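Local coordinates for protein xylosidase (Xanthomonas axonopodis pv. citri, PDB 6XN2) that probably hydrolyses xylo-oligosaccharides as a family 43 glycoside hydrolase, binding xylose units in its pocket and carrying a calcium ion, at residues T244-R247 and A252-F255; V236-E241 and L270-G275. One frame throughout, in Å; residues are numbered along the deposited sequence.

Contact 1. Residues T244-R247 and A252-F255; sequences TPLR and ARRF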
loop_
_atom_site.group_PDB
_atom_site.type_symbol
_atom_site.label_atom_id
_atom_site.label_comp_id
_atom_site.label_asym_id
_atom_site.label_seq_id
_atom_site.Cartn_x
_atom_site.Cartn_y
_atom_site.Cartn_z
ATOM N N THR A 244 -18.922 14.395 -8.057
ATOM C CA THR A 244 -18.124 15.507 -7.639
ATOM C C THR A 244 -16.905 15.007 -6.888
ATOM O O THR A 244 -17.023 14.158 -6.070
ATOM C CB THR A 244 -18.933 16.403 -6.702
ATOM O OG1 THR A 244 -20.040 16.916 -7.416
ATOM C CG2 THR A 244 -18.137 17.548 -6.236
ATOM N N PRO A 245 -15.729 15.569 -7.151
ATOM C CA PRO A 245 -14.505 15.165 -6.471
ATOM C C PRO A 245 -14.599 15.262 -4.968
ATOM O O PRO A 245 -15.180 16.177 -4.452
ATOM C CB PRO A 245 -13.497 16.164 -6.987
ATOM C CG PRO A 245 -13.977 16.467 -8.341
ATOM C CD PRO A 245 -15.445 16.536 -8.210
ATOM N N LEU A 246 -13.970 14.348 -4.266
ATOM C CA LEU A 246 -14.032 14.383 -2.835
ATOM C C LEU A 246 -13.419 15.644 -2.278
ATOM O O LEU A 246 -12.444 16.109 -2.748
ATOM C CB LEU A 246 -13.412 13.151 -2.228
ATOM C CG LEU A 246 -14.079 11.820 -2.550
ATOM C CD1 LEU A 246 -13.423 10.640 -1.887
ATOM C CD2 LEU A 246 -15.543 11.820 -2.220
ATOM N N ARG A 247 -14.026 16.179 -1.244
ATOM C CA ARG A 247 -13.579 17.395 -0.627
ATOM C C ARG A 247 -12.507 17.171 0.391
ATOM O O ARG A 247 -12.450 16.168 1.005
ATOM C CB ARG A 247 -14.730 18.086 0.080
ATOM C CG ARG A 247 -15.758 18.713 -0.807
ATOM C CD ARG A 247 -17.045 18.940 -0.044
ATOM N NE ARG A 247 -16.895 19.856 1.052
ATOM C CZ ARG A 247 -17.377 21.082 1.067
ATOM N NH1 ARG A 247 -18.025 21.530 0.037
ATOM N NH2 ARG A 247 -17.200 21.847 2.100
ATOM N N ALA A 252 -13.655 11.105 6.006
ATOM C CA ALA A 252 -14.249 9.809 6.014
ATOM C C ALA A 252 -13.970 9.087 4.716
ATOM O O ALA A 252 -13.840 7.920 4.718
ATOM C CB ALA A 252 -15.721 9.948 6.198
ATOM N N ARG A 253 -13.850 9.812 3.617
ATOM C CA ARG A 253 -13.620 9.204 2.325
ATOM C C ARG A 253 -12.390 9.618 1.508
ATOM O O ARG A 253 -11.943 8.873 0.707
ATOM C CB ARG A 253 -14.857 9.407 1.462
ATOM C CG ARG A 253 -16.158 9.025 2.116
ATOM C CD ARG A 253 -17.326 9.161 1.187
ATOM N NE ARG A 253 -17.660 10.539 0.976
ATOM C CZ ARG A 253 -18.636 10.952 0.204
ATOM N NH1 ARG A 253 -19.380 10.090 -0.422
ATOM N NH2 ARG A 253 -18.856 12.223 0.068
ATOM N N ARG A 254 -11.884 10.824 1.718
ATOM C CA ARG A 254 -10.766 11.317 0.882
ATOM C C ARG A 254 -9.488 10.506 1.099
ATOM O O ARG A 254 -9.254 10.044 2.183
ATOM C CB ARG A 254 -10.531 12.815 1.068
ATOM C CG ARG A 254 -9.984 13.206 2.425
ATOM C CD ARG A 254 -8.502 13.140 2.526
ATOM N NE ARG A 254 -8.054 13.520 3.843
ATOM C CZ ARG A 254 -8.009 12.699 4.867
ATOM N NH1 ARG A 254 -8.397 11.453 4.726
ATOM N NH2 ARG A 254 -7.577 13.115 6.030
ATOM N N PHE A 255 -8.694 10.400 0.047
ATOM C CA PHE A 255 -7.436 9.689 0.050
ATOM C C PHE A 255 -6.405 10.206 1.035
ATOM O O PHE A 255 -6.216 11.357 1.139
ATOM C CB PHE A 255 -6.869 9.692 -1.366
ATOM C CG PHE A 255 -5.476 9.174 -1.462
ATOM C CD1 PHE A 255 -5.237 7.843 -1.544
ATOM C CD2 PHE A 255 -4.420 10.025 -1.444
ATOM C CE1 PHE A 255 -3.977 7.355 -1.620
ATOM C CE2 PHE A 255 -3.145 9.546 -1.515
ATOM C CZ PHE A 255 -2.926 8.202 -1.599
#

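Contact 2. Residues V236-E241 and L270-G275; sequences VVILDE and LSYSTG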
loop_
_atom_site.group_PDB
_atom_site.type_symbol
_atom_site.label_atom_id
_atom_site.label_comp_id
_atom_site.label_asym_id
_atom_site.label_seq_id
_atom_site.Cartn_x
_atom_site.Cartn_y
_atom_site.Cartn_z
ATOM N N VAL A 236 -4.909 11.170 -9.722
ATOM C CA VAL A 236 -6.054 10.271 -9.771
ATOM C C VAL A 236 -7.205 10.914 -9.014
ATOM O O VAL A 236 -7.063 11.244 -7.836
ATOM C CB VAL A 236 -5.752 8.904 -9.136
ATOM C CG1 VAL A 236 -6.991 8.026 -9.192
ATOM C CG2 VAL A 236 -4.564 8.231 -9.823
ATOM N N VAL A 237 -8.340 11.091 -9.682
ATOM C CA VAL A 237 -9.485 11.764 -9.080
ATOM C C VAL A 237 -10.481 10.765 -8.509
ATOM O O VAL A 237 -10.847 9.796 -9.175
ATOM C CB VAL A 237 -10.210 12.659 -10.103
ATOM C CG1 VAL A 237 -11.469 13.267 -9.491
ATOM C CG2 VAL A 237 -9.273 13.754 -10.613
ATOM N N ILE A 238 -10.917 11.004 -7.276
ATOM C CA ILE A 238 -11.957 10.180 -6.662
ATOM C C ILE A 238 -13.248 10.986 -6.503
ATOM O O ILE A 238 -13.251 12.056 -5.891
ATOM C CB ILE A 238 -11.530 9.637 -5.290
ATOM C CG1 ILE A 238 -10.163 8.953 -5.374
ATOM C CG2 ILE A 238 -12.571 8.668 -4.764
ATOM C CD1 ILE A 238 -9.621 8.526 -4.008
ATOM N N LEU A 239 -14.338 10.472 -7.065
ATOM C CA LEU A 239 -15.609 11.195 -7.087
ATOM C C LEU A 239 -16.604 10.622 -6.083
ATOM O O LEU A 239 -16.511 9.451 -5.709
ATOM C CB LEU A 239 -16.219 11.149 -8.489
ATOM C CG LEU A 239 -15.340 11.558 -9.673
ATOM C CD1 LEU A 239 -15.987 11.107 -10.967
ATOM C CD2 LEU A 239 -15.125 13.066 -9.680
ATOM N N ASP A 240 -17.564 11.446 -5.659
ATOM C CA ASP A 240 -18.634 10.961 -4.796
ATOM C C ASP A 240 -19.808 10.453 -5.627
ATOM O O ASP A 240 -19.718 10.342 -6.849
ATOM C CB ASP A 240 -19.100 12.048 -3.811
ATOM C CG ASP A 240 -19.689 13.284 -4.496
ATOM O OD1 ASP A 240 -20.046 13.243 -5.692
ATOM O OD2 ASP A 240 -19.807 14.321 -3.809
ATOM N N GLU A 241 -20.907 10.155 -4.945
ATOM C CA GLU A 241 -22.123 9.657 -5.577
ATOM C C GLU A 241 -22.639 10.584 -6.680
ATOM O O GLU A 241 -23.254 10.129 -7.644
ATOM C CB GLU A 241 -23.210 9.457 -4.514
ATOM C CG GLU A 241 -23.474 10.686 -3.625
ATOM C CD GLU A 241 -22.514 10.798 -2.444
ATOM O OE1 GLU A 241 -21.507 10.063 -2.410
ATOM O OE2 GLU A 241 -22.772 11.619 -1.541
ATOM N N LEU A 270 -9.790 0.997 -7.121
ATOM C CA LEU A 270 -8.795 1.737 -6.358
ATOM C C LEU A 270 -9.157 1.678 -4.886
ATOM O O LEU A 270 -10.243 2.098 -4.510
ATOM C CB LEU A 270 -8.722 3.198 -6.813
ATOM C CG LEU A 270 -7.904 4.109 -5.899
ATOM C CD1 LEU A 270 -6.434 3.718 -6.002
ATOM C CD2 LEU A 270 -8.109 5.569 -6.262
ATOM N N SER A 271 -8.261 1.156 -4.054
ATOM C CA SER A 271 -8.497 1.146 -2.613
ATOM C C SER A 271 -7.336 1.837 -1.902
ATOM O O SER A 271 -6.228 1.915 -2.437
ATOM C CB SER A 271 -8.711 -0.286 -2.096
ATOM O OG SER A 271 -7.712 -1.190 -2.559
ATOM N N TYR A 272 -7.619 2.386 -0.737
ATOM C CA TYR A 272 -6.683 3.194 -0.022
ATOM C C TYR A 272 -7.038 3.457 1.426
ATOM O O TYR A 272 -8.124 3.259 1.827
ATOM C CB TYR A 272 -6.668 4.566 -0.691
ATOM C CG TYR A 272 -8.018 5.200 -0.806
ATOM C CD1 TYR A 272 -8.514 5.995 0.192
ATOM C CD2 TYR A 272 -8.786 5.002 -1.890
ATOM C CE1 TYR A 272 -9.733 6.564 0.109
ATOM C CE2 TYR A 272 -10.013 5.569 -1.991
ATOM C CZ TYR A 272 -10.485 6.359 -0.978
ATOM O OH TYR A 272 -11.693 6.921 -1.075
ATOM N N SER A 273 -6.094 3.971 2.173
ATOM C CA SER A 273 -6.296 4.298 3.552
ATOM C C SER A 273 -6.801 5.722 3.682
ATOM O O SER A 273 -6.427 6.545 2.925
ATOM C CB SER A 273 -5.001 4.154 4.279
ATOM O OG SER A 273 -5.011 4.820 5.493
ATOM N N THR A 274 -7.668 5.968 4.638
ATOM C CA THR A 274 -8.196 7.290 4.893
ATOM C C THR A 274 -7.492 7.982 6.031
ATOM O O THR A 274 -7.843 9.038 6.444
ATOM C CB THR A 274 -9.672 7.296 5.192
ATOM O OG1 THR A 274 -9.903 6.571 6.376
ATOM C CG2 THR A 274 -10.443 6.727 4.065
ATOM N N GLY A 275 -6.477 7.351 6.527
ATOM C CA GLY A 275 -5.645 7.942 7.560
ATOM C C GLY A 275 -6.310 8.198 8.901
ATOM O O GLY A 275 -6.422 7.286 9.732
#

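Contact 1. Residues T244-R247 and A252-F255
L246 lies across R253 at about a right angle, one methyl on the arginine's backbone and the other over its guanidinium. The two residues sit on a loop of the five-bladed beta-propeller fold of family 43, on the irregular connection that leads from strand 234-239 to strand 257-264, the strand that carries the pocket residue E257. The connection doubles back on itself here, and L246 is the residue of 244-247 that carries most of the contact. With CG anti to the carbonyl carbon (chi1 -63°) and an extended second torsion, its fork opens toward residues 252-255. CD1 comes 3.5 Å from the carbonyl O of R253 and 3.8 Å from the CB of R253, and lies 3.9 Å from the CA of R254, so it meets both backbone and side chain of 252-255. CD2 takes the other side of the fork and stands 3.8 Å above the plane of the R253 guanidinium, displaced toward its rim.

The arginine supplies two different surfaces. Its aliphatic root meets one leucine methyl; then a bend at chi3 (-74°) turns the flat charged group beneath the second. Salt bridges from NE to D250 and from NH1 to E241, together with a cation-pi contact to Y294, fix the rotation of this group. It can therefore serve as a platform for a methyl while D250 and E241 pair with its nitrogens. R254 behaves differently: bent at chi2, it leads its own guanidinium away to T274 and D276 and leaves only its root in the contact, where CB rests 3.9 Å from the carbonyl O of R247.

Contact 2. Residues V236-E241 and L270-G275
I238 and Y272 reach for each other from opposite directions, with L270 crossing the isoleucine at about a right angle. From CB of I238 the chain divides. CG2 turns toward the phenol end of the tyrosine, 4.2 Å from its OH, while CG1, anti to the carbonyl carbon (chi1 -51°), passes 4.1 Å from CD2 of L270. The extended second torsion then carries CD1 onward until it is 3.6 Å from CE2 of Y272 and 4.0 Å from CD2 of L270, a methyl resting against both ring and leucine. V236, two residues earlier on the same side of the strand, adds its CG1 at 4.0 Å from that same CD2 of L270. The polar side-chain atom among these four residues, the Y272 hydroxyl, is hydrogen-bonded to the carbonyl O of R253, which should hold the ring's outer end in place. Strand 234-239 ends one propeller blade and 267-273 belongs to the next, so the contact packs two neighbouring blades, consistent with the fold. The side chains meet beside strands 292-299 and 280-285, with F292 touching V236 and L270, A283 touching I238, and V261 of strand 257-264 touching L270.

Contact 2 is core and contact 1 is its more exposed flank, their centres about 6 Å apart. The first contact joins two parts of a single loop and mixes a leucine with charged groups whose partners lie around it; the second brings together strands of two adjoining propeller blades through hydrocarbon and a ring. Two hydrogen bonds join the contacts: one is that of the Y272 hydroxyl, and in the other the backbone N of L246 lies 2.9 Å from the O of I238. Residues 244-247 are thus pinned to strand 234-239 and residues 252-255 to strand 267-273, so the loop is tied to both strands of contact 2.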